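Local coordinates for protein ATP-dependent DNA ligase (Mycobacterium tuberculosis, PDB 6NHX) that seals breaks in double-stranded DNA at the expense of ATP, working with Ku in mycobacterial non-homologous end joining, at residues D33-L38 / A58-L63; A81-S86 / F92-N97; E144-P147 / Q152-A155; T191-I196 / P297-S302. The protein carries 1 engineered substitution. All coordinates share one frame; numbering follows the deposited sequence.

Contact 1 (D33-L38 / A58-L63)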
loop_
_atom_site.group_PDB
_atom_site.type_symbol
_atom_site.label_atom_id
_atom_site.label_comp_id
_atom_site.label_asym_id
_atom_site.label_seq_id
_atom_site.Cartn_x
_atom_site.Cartn_y
_atom_site.Cartn_z
ATOM N N ASP A 33 -3.266 -2.425 -2.058
ATOM C CA ASP A 33 -2.087 -1.558 -2.099
ATOM C C ASP A 33 -2.465 -0.199 -2.676
ATOM O O ASP A 33 -2.987 -0.114 -3.790
ATOM C CB ASP A 33 -0.974 -2.180 -2.946
ATOM C CG ASP A 33 -0.036 -3.066 -2.134
ATOM O OD1 ASP A 33 -0.425 -3.476 -1.023
ATOM O OD2 ASP A 33 1.094 -3.353 -2.602
ATOM N N GLY A 34 -2.226 0.859 -1.922
ATOM C CA GLY A 34 -2.536 2.206 -2.367
ATOM C C GLY A 34 -2.136 3.196 -1.296
ATOM O O GLY A 34 -1.222 2.912 -0.508
ATOM N N TYR A 35 -2.807 4.340 -1.239
ATOM C CA TYR A 35 -2.579 5.327 -0.194
ATOM C C TYR A 35 -3.838 5.427 0.658
ATOM O O TYR A 35 -4.948 5.554 0.126
ATOM C CB TYR A 35 -2.254 6.706 -0.771
ATOM C CG TYR A 35 -0.905 6.864 -1.425
ATOM C CD1 TYR A 35 0.221 6.194 -0.960
ATOM C CD2 TYR A 35 -0.759 7.710 -2.502
ATOM C CE1 TYR A 35 1.454 6.365 -1.581
ATOM C CE2 TYR A 35 0.454 7.888 -3.120
ATOM C CZ TYR A 35 1.555 7.218 -2.665
ATOM O OH TYR A 35 2.748 7.428 -3.317
ATOM N N ARG A 36 -3.661 5.384 1.973
ATOM C CA ARG A 36 -4.781 5.476 2.899
ATOM C C ARG A 36 -5.346 6.888 2.909
ATOM O O ARG A 36 -4.604 7.869 3.009
ATOM C CB ARG A 36 -4.280 5.122 4.297
ATOM C CG ARG A 36 -5.389 5.011 5.320
ATOM C CD ARG A 36 -6.148 3.710 5.167
ATOM N NE ARG A 36 -7.050 3.465 6.284
ATOM C CZ ARG A 36 -6.697 2.881 7.422
ATOM N NH1 ARG A 36 -5.451 2.464 7.600
ATOM N NH2 ARG A 36 -7.593 2.704 8.379
ATOM N N LEU A 37 -6.673 6.997 2.831
ATOM C CA LEU A 37 -7.327 8.297 2.874
ATOM C C LEU A 37 -8.531 8.256 3.798
ATOM O O LEU A 37 -9.304 7.295 3.784
ATOM C CB LEU A 37 -7.823 8.737 1.497
ATOM C CG LEU A 37 -6.758 9.155 0.484
ATOM C CD1 LEU A 37 -7.423 9.633 -0.791
ATOM C CD2 LEU A 37 -5.822 10.223 1.050
ATOM N N LEU A 38 -8.687 9.314 4.586
ATOM C CA LEU A 38 -9.954 9.630 5.234
ATOM C C LEU A 38 -10.649 10.669 4.367
ATOM O O LEU A 38 -10.022 11.641 3.930
ATOM C CB LEU A 38 -9.739 10.162 6.655
ATOM C CG LEU A 38 -9.084 9.164 7.624
ATOM C CD1 LEU A 38 -8.867 9.818 8.974
ATOM C CD2 LEU A 38 -9.918 7.896 7.781
ATOM N N ALA A 58 -5.976 18.725 -2.450
ATOM C CA ALA A 58 -5.517 19.204 -3.748
ATOM C C ALA A 58 -4.721 18.154 -4.510
ATOM O O ALA A 58 -4.564 18.281 -5.729
ATOM C CB ALA A 58 -4.699 20.487 -3.588
ATOM N N GLU A 59 -4.231 17.118 -3.834
ATOM C CA GLU A 59 -3.447 16.094 -4.513
ATOM C C GLU A 59 -4.301 15.094 -5.284
ATOM O O GLU A 59 -3.750 14.311 -6.066
ATOM C CB GLU A 59 -2.545 15.354 -3.519
ATOM C CG GLU A 59 -1.526 16.239 -2.813
ATOM C CD GLU A 59 -0.659 15.467 -1.832
ATOM O OE1 GLU A 59 -0.973 14.291 -1.550
ATOM O OE2 GLU A 59 0.340 16.035 -1.341
ATOM N N TYR A 60 -5.619 15.099 -5.102
ATOM C CA TYR A 60 -6.503 14.115 -5.728
ATOM C C TYR A 60 -7.700 14.797 -6.368
ATOM O O TYR A 60 -8.829 14.690 -5.872
ATOM C CB TYR A 60 -6.972 13.067 -4.719
ATOM C CG TYR A 60 -5.868 12.295 -4.048
ATOM C CD1 TYR A 60 -5.444 11.078 -4.563
ATOM C CD2 TYR A 60 -5.253 12.775 -2.896
ATOM C CE1 TYR A 60 -4.442 10.356 -3.951
ATOM C CE2 TYR A 60 -4.247 12.055 -2.274
ATOM C CZ TYR A 60 -3.845 10.848 -2.813
ATOM O OH TYR A 60 -2.848 10.117 -2.209
ATOM N N PRO A 61 -7.495 15.493 -7.493
ATOM C CA PRO A 61 -8.644 16.043 -8.228
ATOM C C PRO A 61 -9.548 14.976 -8.814
ATOM O O PRO A 61 -10.727 15.258 -9.065
ATOM C CB PRO A 61 -7.985 16.884 -9.330
ATOM C CG PRO A 61 -6.665 16.217 -9.545
ATOM C CD PRO A 61 -6.220 15.773 -8.178
ATOM N N GLN A 62 -9.033 13.764 -9.042
ATOM C CA GLN A 62 -9.873 12.667 -9.511
ATOM C C GLN A 62 -11.017 12.391 -8.547
ATOM O O GLN A 62 -12.100 11.972 -8.970
ATOM C CB GLN A 62 -9.035 11.398 -9.671
ATOM C CG GLN A 62 -7.947 11.466 -10.730
ATOM C CD GLN A 62 -6.603 11.859 -10.152
ATOM O OE1 GLN A 62 -6.512 12.318 -9.010
ATOM N NE2 GLN A 62 -5.545 11.674 -10.936
ATOM N N LEU A 63 -10.800 12.620 -7.254
ATOM C CA LEU A 63 -11.762 12.270 -6.223
ATOM C C LEU A 63 -12.711 13.409 -5.881
ATOM O O LEU A 63 -13.456 13.301 -4.902
ATOM C CB LEU A 63 -11.032 11.795 -4.963
ATOM C CG LEU A 63 -10.076 10.616 -5.162
ATOM C CD1 LEU A 63 -9.545 10.152 -3.821
ATOM C CD2 LEU A 63 -10.768 9.478 -5.895
#

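Contact 2 (A81-S86 / F92-N97)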
loop_
_atom_site.group_PDB
_atom_site.type_symbol
_atom_site.label_atom_id
_atom_site.label_comp_id
_atom_site.label_asym_id
_atom_site.label_seq_id
_atom_site.Cartn_x
_atom_site.Cartn_y
_atom_site.Cartn_z
ATOM N N ALA A 81 -7.025 5.023 -1.633
ATOM C CA ALA A 81 -6.920 5.480 -3.012
ATOM C C ALA A 81 -6.043 4.489 -3.762
ATOM O O ALA A 81 -4.970 4.115 -3.280
ATOM C CB ALA A 81 -6.310 6.878 -3.067
ATOM N N VAL A 82 -6.518 4.040 -4.925
ATOM C CA VAL A 82 -5.861 2.980 -5.674
ATOM C C VAL A 82 -5.778 3.333 -7.153
ATOM O O VAL A 82 -6.615 4.063 -7.704
ATOM C CB VAL A 82 -6.537 1.600 -5.511
ATOM C CG1 VAL A 82 -6.468 1.115 -4.068
ATOM C CG2 VAL A 82 -7.990 1.682 -6.006
ATOM N N VAL A 83 -4.754 2.778 -7.786
ATOM C CA VAL A 83 -4.624 2.732 -9.232
ATOM C C VAL A 83 -4.573 1.263 -9.612
ATOM O O VAL A 83 -3.744 0.512 -9.085
ATOM C CB VAL A 83 -3.362 3.474 -9.720
ATOM C CG1 VAL A 83 -3.118 3.254 -11.217
ATOM C CG2 VAL A 83 -3.424 4.953 -9.390
ATOM N N LEU A 84 -5.438 0.857 -10.533
ATOM C CA LEU A 84 -5.551 -0.540 -10.922
ATOM C C LEU A 84 -4.573 -0.877 -12.042
ATOM O O LEU A 84 -4.384 -0.093 -12.976
ATOM C CB LEU A 84 -6.985 -0.844 -11.373
ATOM C CG LEU A 84 -8.083 -0.458 -10.375
ATOM C CD1 LEU A 84 -9.457 -0.907 -10.873
ATOM C CD2 LEU A 84 -7.786 -1.034 -8.984
ATOM N N ASP A 85 -3.945 -2.049 -11.930
ATOM C CA ASP A 85 -3.056 -2.561 -12.968
ATOM C C ASP A 85 -3.882 -3.189 -14.093
ATOM O O ASP A 85 -5.115 -3.172 -14.075
ATOM C CB ASP A 85 -1.984 -3.483 -12.380
ATOM C CG ASP A 85 -2.537 -4.808 -11.857
ATOM O OD1 ASP A 85 -3.692 -5.177 -12.157
ATOM O OD2 ASP A 85 -1.775 -5.492 -11.129
ATOM N N SER A 86 -3.204 -3.779 -15.078
ATOM C CA SER A 86 -3.913 -4.350 -16.215
ATOM C C SER A 86 -4.697 -5.604 -15.856
ATOM O O SER A 86 -5.534 -6.039 -16.659
ATOM C CB SER A 86 -2.941 -4.645 -17.361
ATOM O OG SER A 86 -1.918 -5.536 -16.941
ATOM N N PHE A 92 0.646 -0.598 -5.963
ATOM C CA PHE A 92 1.301 0.484 -5.247
ATOM C C PHE A 92 2.246 1.247 -6.161
ATOM O O PHE A 92 2.272 2.481 -6.129
ATOM C CB PHE A 92 2.053 -0.085 -4.046
ATOM C CG PHE A 92 2.694 0.950 -3.199
ATOM C CD1 PHE A 92 4.057 0.920 -2.970
ATOM C CD2 PHE A 92 1.932 1.957 -2.631
ATOM C CE1 PHE A 92 4.657 1.884 -2.175
ATOM C CE2 PHE A 92 2.526 2.926 -1.842
ATOM C CZ PHE A 92 3.889 2.890 -1.618
ATOM N N SER A 93 3.024 0.534 -6.984
ATOM C CA SER A 93 3.982 1.216 -7.849
ATOM C C SER A 93 3.266 2.074 -8.888
ATOM O O SER A 93 3.744 3.158 -9.233
ATOM C CB SER A 93 4.949 0.228 -8.506
ATOM O OG SER A 93 4.293 -0.671 -9.378
ATOM N N GLN A 94 2.111 1.619 -9.396
ATOM C CA GLN A 94 1.391 2.466 -10.341
ATOM C C GLN A 94 0.792 3.689 -9.665
ATOM O O GLN A 94 0.724 4.760 -10.279
ATOM C CB GLN A 94 0.343 1.670 -11.121
ATOM C CG GLN A 94 0.999 0.600 -11.979
ATOM C CD GLN A 94 0.091 0.018 -13.032
ATOM O OE1 GLN A 94 -0.803 0.690 -13.546
ATOM N NE2 GLN A 94 0.323 -1.245 -13.371
ATOM N N MET A 95 0.364 3.558 -8.410
ATOM C CA MET A 95 -0.045 4.727 -7.646
ATOM C C MET A 95 1.126 5.681 -7.434
ATOM O O MET A 95 1.022 6.884 -7.697
ATOM C CB MET A 95 -0.649 4.296 -6.311
ATOM C CG MET A 95 -0.844 5.437 -5.342
ATOM S SD MET A 95 -1.982 6.696 -5.945
ATOM C CE MET A 95 -3.529 5.829 -5.863
ATOM N N GLN A 96 2.265 5.151 -6.981
ATOM C CA GLN A 96 3.431 5.983 -6.713
ATOM C C GLN A 96 3.931 6.693 -7.962
ATOM O O GLN A 96 4.496 7.790 -7.869
ATOM C CB GLN A 96 4.538 5.090 -6.156
ATOM C CG GLN A 96 5.074 5.531 -4.842
ATOM C CD GLN A 96 6.195 4.642 -4.351
ATOM O OE1 GLN A 96 6.708 3.784 -5.081
ATOM N NE2 GLN A 96 6.560 4.826 -3.100
ATOM N N ASN A 97 3.750 6.091 -9.133
ATOM C CA ASN A 97 4.238 6.654 -10.380
ATOM C C ASN A 97 3.118 7.215 -11.241
ATOM O O ASN A 97 3.282 7.341 -12.455
ATOM C CB ASN A 97 5.054 5.616 -11.152
ATOM C CG ASN A 97 6.353 5.250 -10.441
ATOM O OD1 ASN A 97 7.370 5.905 -10.633
ATOM N ND2 ASN A 97 6.322 4.200 -9.633
HETATM O O HOH W 1 -2.612 0.637 -15.129
HETATM O O HOH W 2 -0.312 -2.930 -15.473
#

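Contact 3 (E144-P147 / Q152-A155)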
loop_
_atom_site.group_PDB
_atom_site.type_symbol
_atom_site.label_atom_id
_atom_site.label_comp_id
_atom_site.label_asym_id
_atom_site.label_seq_id
_atom_site.Cartn_x
_atom_site.Cartn_y
_atom_site.Cartn_z
ATOM N N GLU A 144 -16.688 -5.938 -1.298
ATOM C CA GLU A 144 -17.354 -6.866 -0.395
ATOM C C GLU A 144 -16.351 -7.605 0.497
ATOM O O GLU A 144 -15.147 -7.717 0.214
ATOM C CB GLU A 144 -18.171 -7.877 -1.201
ATOM C CG GLU A 144 -19.357 -7.262 -1.926
ATOM C CD GLU A 144 -20.065 -8.247 -2.841
ATOM O OE1 GLU A 144 -21.178 -7.922 -3.327
ATOM O OE2 GLU A 144 -19.514 -9.342 -3.082
ATOM N N LEU A 145 -16.883 -8.141 1.590
ATOM C CA LEU A 145 -16.093 -8.993 2.462
ATOM C C LEU A 145 -15.827 -10.331 1.787
ATOM O O LEU A 145 -16.578 -10.772 0.908
ATOM C CB LEU A 145 -16.840 -9.233 3.764
ATOM C CG LEU A 145 -17.151 -8.002 4.615
ATOM C CD1 LEU A 145 -17.859 -8.411 5.903
ATOM C CD2 LEU A 145 -15.864 -7.251 4.928
ATOM N N LEU A 146 -14.751 -10.980 2.213
ATOM C CA LEU A 146 -14.418 -12.312 1.747
ATOM C C LEU A 146 -15.168 -13.334 2.596
ATOM O O LEU A 146 -15.127 -13.254 3.824
ATOM C CB LEU A 146 -12.907 -12.539 1.874
ATOM C CG LEU A 146 -12.016 -11.741 0.911
ATOM C CD1 LEU A 146 -10.604 -11.538 1.424
ATOM C CD2 LEU A 146 -11.971 -12.446 -0.430
ATOM N N PRO A 147 -15.861 -14.288 1.990
ATOM C CA PRO A 147 -16.586 -15.280 2.788
ATOM C C PRO A 147 -15.653 -16.311 3.405
ATOM O O PRO A 147 -14.501 -16.484 3.006
ATOM C CB PRO A 147 -17.525 -15.936 1.768
ATOM C CG PRO A 147 -16.820 -15.782 0.472
ATOM C CD PRO A 147 -16.107 -14.455 0.548
ATOM N N GLN A 152 -10.003 -19.808 4.315
ATOM C CA GLN A 152 -10.750 -19.711 3.065
ATOM C C GLN A 152 -10.661 -18.302 2.494
ATOM O O GLN A 152 -10.472 -18.129 1.287
ATOM C CB GLN A 152 -12.207 -20.135 3.273
ATOM C CG GLN A 152 -13.095 -19.862 2.069
ATOM C CD GLN A 152 -14.563 -20.134 2.342
ATOM O OE1 GLN A 152 -15.426 -19.296 2.072
ATOM N NE2 GLN A 152 -14.852 -21.312 2.881
ATOM N N ALA A 153 -10.761 -17.286 3.349
ATOM C CA ALA A 153 -10.666 -15.910 2.870
ATOM C C ALA A 153 -9.289 -15.636 2.279
ATOM O O ALA A 153 -9.165 -15.016 1.216
ATOM C CB ALA A 153 -10.968 -14.940 4.011
ATOM N N PHE A 154 -8.240 -16.137 2.939
ATOM C CA PHE A 154 -6.883 -15.970 2.440
ATOM C C PHE A 154 -6.730 -16.653 1.093
ATOM O O PHE A 154 -6.094 -16.111 0.181
ATOM C CB PHE A 154 -5.920 -16.562 3.476
ATOM C CG PHE A 154 -4.511 -16.029 3.404
ATOM C CD1 PHE A 154 -3.455 -16.888 3.144
ATOM C CD2 PHE A 154 -4.237 -14.691 3.653
ATOM C CE1 PHE A 154 -2.142 -16.417 3.103
ATOM C CE2 PHE A 154 -2.926 -14.216 3.612
ATOM C CZ PHE A 154 -1.876 -15.093 3.345
ATOM N N ALA A 155 -7.298 -17.853 0.947
ATOM C CA ALA A 155 -7.184 -18.580 -0.313
ATOM C C ALA A 155 -7.930 -17.852 -1.419
ATOM O O ALA A 155 -7.480 -17.840 -2.570
ATOM C CB ALA A 155 -7.734 -19.997 -0.163
#

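Contact 4 (T191-I196 / P297-S302)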
loop_
_atom_site.group_PDB
_atom_site.type_symbol
_atom_site.label_atom_id
_atom_site.label_comp_id
_atom_site.label_asym_id
_atom_site.label_seq_id
_atom_site.Cartn_x
_atom_site.Cartn_y
_atom_site.Cartn_z
ATOM N N THR A 191 7.981 -10.225 2.276
ATOM C CA THR A 191 8.457 -8.932 1.801
ATOM C C THR A 191 9.734 -8.556 2.542
ATOM O O THR A 191 9.941 -8.938 3.699
ATOM C CB THR A 191 7.358 -7.866 1.954
ATOM O OG1 THR A 191 6.229 -8.250 1.154
ATOM C CG2 THR A 191 7.833 -6.499 1.498
ATOM N N GLN A 192 10.626 -7.857 1.843
ATOM C CA GLN A 192 11.904 -7.448 2.412
ATOM C C GLN A 192 12.175 -6.014 1.988
ATOM O O GLN A 192 12.034 -5.681 0.807
ATOM C CB GLN A 192 13.024 -8.365 1.903
ATOM C CG GLN A 192 14.437 -7.973 2.340
ATOM C CD GLN A 192 14.622 -8.030 3.839
ATOM O OE1 GLN A 192 14.344 -9.059 4.471
ATOM N NE2 GLN A 192 15.096 -6.926 4.428
ATOM N N GLU A 193 12.538 -5.167 2.952
ATOM C CA GLU A 193 13.062 -3.850 2.649
ATOM C C GLU A 193 14.496 -3.975 2.153
ATOM O O GLU A 193 15.307 -4.749 2.691
ATOM C CB GLU A 193 13.023 -2.965 3.893
ATOM C CG GLU A 193 11.607 -2.704 4.379
ATOM C CD GLU A 193 11.567 -2.181 5.795
ATOM O OE1 GLU A 193 12.636 -1.861 6.356
ATOM O OE2 GLU A 193 10.452 -2.091 6.350
ATOM N N VAL A 194 14.811 -3.196 1.121
ATOM C CA VAL A 194 16.145 -3.185 0.531
ATOM C C VAL A 194 16.536 -1.744 0.248
ATOM O O VAL A 194 15.692 -0.852 0.183
ATOM C CB VAL A 194 16.235 -4.023 -0.765
ATOM C CG1 VAL A 194 15.957 -5.501 -0.492
ATOM C CG2 VAL A 194 15.283 -3.472 -1.812
ATOM N N VAL A 195 17.836 -1.508 0.103
ATOM C CA VAL A 195 18.356 -0.212 -0.322
ATOM C C VAL A 195 18.804 -0.318 -1.773
ATOM O O VAL A 195 19.437 -1.309 -2.170
ATOM C CB VAL A 195 19.501 0.253 0.598
ATOM C CG1 VAL A 195 20.142 1.551 0.091
ATOM C CG2 VAL A 195 18.987 0.416 2.017
ATOM N N ILE A 196 18.453 0.682 -2.581
ATOM C CA ILE A 196 18.855 0.697 -3.982
ATOM C C ILE A 196 20.300 1.158 -4.091
ATOM O O ILE A 196 20.666 2.224 -3.581
ATOM C CB ILE A 196 17.925 1.606 -4.796
ATOM C CG1 ILE A 196 16.478 1.117 -4.670
ATOM C CG2 ILE A 196 18.385 1.633 -6.234
ATOM C CD1 ILE A 196 15.456 2.082 -5.263
ATOM N N PRO A 297 9.486 5.863 0.862
ATOM C CA PRO A 297 10.223 7.130 1.023
ATOM C C PRO A 297 10.489 7.533 2.457
ATOM O O PRO A 297 11.431 8.303 2.697
ATOM C CB PRO A 297 9.326 8.162 0.322
ATOM C CG PRO A 297 8.398 7.376 -0.534
ATOM C CD PRO A 297 8.238 6.026 0.101
ATOM N N ASP A 298 9.697 7.061 3.416
ATOM C CA ASP A 298 9.890 7.453 4.804
ATOM C C ASP A 298 10.756 6.478 5.590
ATOM O O ASP A 298 11.101 6.769 6.740
ATOM C CB ASP A 298 8.537 7.646 5.494
ATOM C CG ASP A 298 7.652 8.641 4.762
ATOM O OD1 ASP A 298 6.453 8.346 4.568
ATOM O OD2 ASP A 298 8.161 9.711 4.364
ATOM N N LYS A 299 11.118 5.338 5.010
ATOM C CA LYS A 299 11.993 4.408 5.701
ATOM C C LYS A 299 13.442 4.830 5.516
ATOM O O LYS A 299 13.810 5.395 4.482
ATOM C CB LYS A 299 11.766 2.988 5.191
ATOM C CG LYS A 299 10.367 2.503 5.507
ATOM C CD LYS A 299 10.198 1.009 5.343
ATOM C CE LYS A 299 8.812 0.592 5.824
ATOM N NZ LYS A 299 8.582 -0.869 5.688
ATOM N N LYS A 300 14.254 4.583 6.543
ATOM C CA LYS A 300 15.648 4.988 6.433
ATOM C C LYS A 300 16.517 3.772 6.165
ATOM O O LYS A 300 16.260 2.700 6.718
ATOM C CB LYS A 300 16.133 5.635 7.733
ATOM C CG LYS A 300 15.110 6.483 8.464
ATOM C CD LYS A 300 15.773 7.299 9.566
ATOM C CE LYS A 300 14.800 8.288 10.192
ATOM N NZ LYS A 300 14.035 9.042 9.157
ATOM N N PRO A 301 17.537 3.917 5.319
ATOM C CA PRO A 301 18.477 2.804 5.114
ATOM C C PRO A 301 19.010 2.221 6.412
ATOM O O PRO A 301 19.138 0.998 6.512
ATOM C CB PRO A 301 19.585 3.431 4.256
ATOM C CG PRO A 301 18.890 4.541 3.512
ATOM C CD PRO A 301 17.834 5.071 4.454
ATOM N N SER A 302 19.284 3.058 7.424
ATOM C CA SER A 302 19.833 2.555 8.681
ATOM C C SER A 302 18.892 1.591 9.393
ATOM O O SER A 302 19.338 0.845 10.270
ATOM C CB SER A 302 20.235 3.710 9.611
ATOM O OG SER A 302 19.124 4.507 9.973
#

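Contact 1 (D33-L38 / A58-L63)
Leu37 and Tyr60 mark the nearest approach of the two backbones, and even there the CA atoms stand 10.4 Å apart, so only side chains bridge the gap. Residues 35-38 belong to a strand of the antiparallel sheet of the adenylation (nucleotidyltransferase) domain, whereas 58-63 is an irregular run with short 3-10 turns, one tied by Leu63 N to Tyr60 O at 3.2 Å. Tyr60 spans most of the distance. With CG anti to its carbonyl carbon (chi1 -58°), its ring reaches the strand and offers a face to Leu37, whose CD1 sits 4.2 Å from the ring centroid and almost on the ring normal, a CH-pi contact. The other methyl, Leu37 CD2, meets ring atom CE2 of Tyr60 at 4.1 Å. Arg36 turns away from 58-63; its NE is salt-bridged to Asp78 and the residue touches ATP, while its backbone N bonds a MES molecule, probably from the crystallisation liquor. Leu63 and Leu37 meet tip to tip, CD1 to CD1 at 3.7 Å, and Phe106 of strand 105-114 lies against both. At the far end of the Tyr60 ring the two tyrosines cross at about a right angle, bringing Tyr60 OH to 3.2 Å from Tyr35 CD2.

Contact 2 (A81-S86 / F92-N97)
Rotation about chi1 in Val83 and about chi2 and chi3 in Met95 brings the two side chains together. The valine puts CG1 anti to its backbone N (chi1 172°), leaving CG2 pointed at the methionine; Met95 leaves its helix with CG likewise anti to N, then bends at chi2 (62°) and chi3 (70°), which folds the thioether back toward Val83 and Ala81. Its methyl CE comes to rest 3.6 Å from Val83 CG2 and 3.4 Å from Ala81 O, so the methyl packs on main chain as well as side chain. Gln94 crosses Val83 at about a right angle, its CB 3.8 Å from Val83 CG1, and runs on extended until the amide lies alongside Asp85, NE2 at 3.4 Å from Asp85 CB. Two waters finish this outer edge. One accepts from Gln94 NE2 at 2.8 Å and from Ser86 N at 3.0 Å; the other donates to Leu84 O at 2.9 Å, while its separation from Gln94 OE1 is too short to trust. Asp85 OD1 holds Val89 N in the connecting loop. In the adenylation domain this sets the short helix 92-96 against residues 81-85, which continue from strand 74-82, between strands 35-42 and 105-114; Gln96 NE2 on the helix is hydrogen-bonded to Leu295 O of strand 291-295.

Contact 3 (E144-P147 / Q152-A155)
Leu146 and Ala153 make the apolar half of this contact. Their CB atoms are 3.8 Å apart, and the two backbones also come nearest here, CA to CA 5.3 Å, a closeness that the small alanine side chain permits. Leu146 holds CG anti to its carbonyl carbon (chi1 -70°), which carries the branch past the alanine methyl and along the helix surface, where CD1 lies 3.8 Å from Ala153 O. Both residues are buried.

The backbone contributes a link of another sort. Leu146 is hydrogen-bonded to Phe28 of strand 26-31 through main-chain atoms, so the run 144-147 is fastened beside an outermost strand of the mixed sheet of the adenylation domain while it leads from helix 124-136 into helix 150-160. That helix packs on the same sheet, Ala153 against Phe28 and Phe154 against Val165 of strand 164-169, and Leu146 shares both of these sheet residues while also touching Trp162. Phe154, whose side chain turns from the contact, meets the His188 ring as well, the two ring planes at about 45°.

Polar and aliphatic atoms mix on the exposed side, where Pro147 and Gln152 lie. Here Gln152 sets CG anti to its backbone N (chi1 171°), and the extended chain beyond it crosses the proline at about a right angle. Its CG is 3.8 Å from Pro147 O, and its CD lies 3.7 Å from that same oxygen. The methyl of Ala153 approaches the carbonyl as well, with CB 4.0 Å from Pro147 O, and Ala153 N is 3.8 Å from it.

Contact 4 (T191-I196 / P297-S302)
Val195 and Pro301 form the close-packed end of a contact inside the OB domain, where strand 190-201 of the curled antiparallel sheet is overlaid by the chain that follows strand 291-295. The two side chains cross at about a right angle, Val195 CG2 resting 3.8 Å from Pro301 CB. The isopropyl group is turned so that CG1 is anti to the backbone N (chi1 175°), which directs CG2 at the proline. Val195 is buried, and Pro270, Pro216 and Val304 close in on it as well.

Toward the other end the backbones diverge, from 6.2 Å between the CA atoms of Val195 and Pro301 to 8.9 Å between those of Glu193 and Lys299, and long charged side chains fill the gap. Both are extended and cross at about a right angle. Lys299 NZ forms a salt bridge with Glu193 OE2, though the modelled separation of 2.3 Å is too short to be taken literally. Glu275 offers the ammonium a second, weak ion pair. Asp298 and Lys299 fit the RxDK signature of ligase motif VI, and this lysine lies near ATP. On the loose side Lys300 and Ser302 are exposed, their side chains directed away from the strand. Gln192 ties the strand to the C-terminal tail through Val305 O and Glu307 N, and its NE2 also donates to Glu193 O at 2.8 Å, 166° at the hydrogen, on a lone pair in the carbonyl plane.

Contacts 1 and 2 touch, their centres 11 Å apart. Strands 35-42 and 74-82 are neighbours, joined where Tyr35 O lies 2.8 Å from Ala81 N, and the Tyr35 ring packs on helix 92-96, with CE2 3.6 Å from Met95 CG. Contact 2 in turn reaches contact 4 in the OB domain, Gln96 NE2 lying 3.8 Å from Pro297 CD, as suits the closed, ATP-bound arrangement. Contact 3 stands apart, its centre about 31 Å from that of contact 4. ATP is near three of them: Arg36 of contact 1 touches it, the Lys299 side chain is about 5 Å away and that of Leu146 about 9 Å. Asp33, a probable manganese ligand, belongs to contact 1.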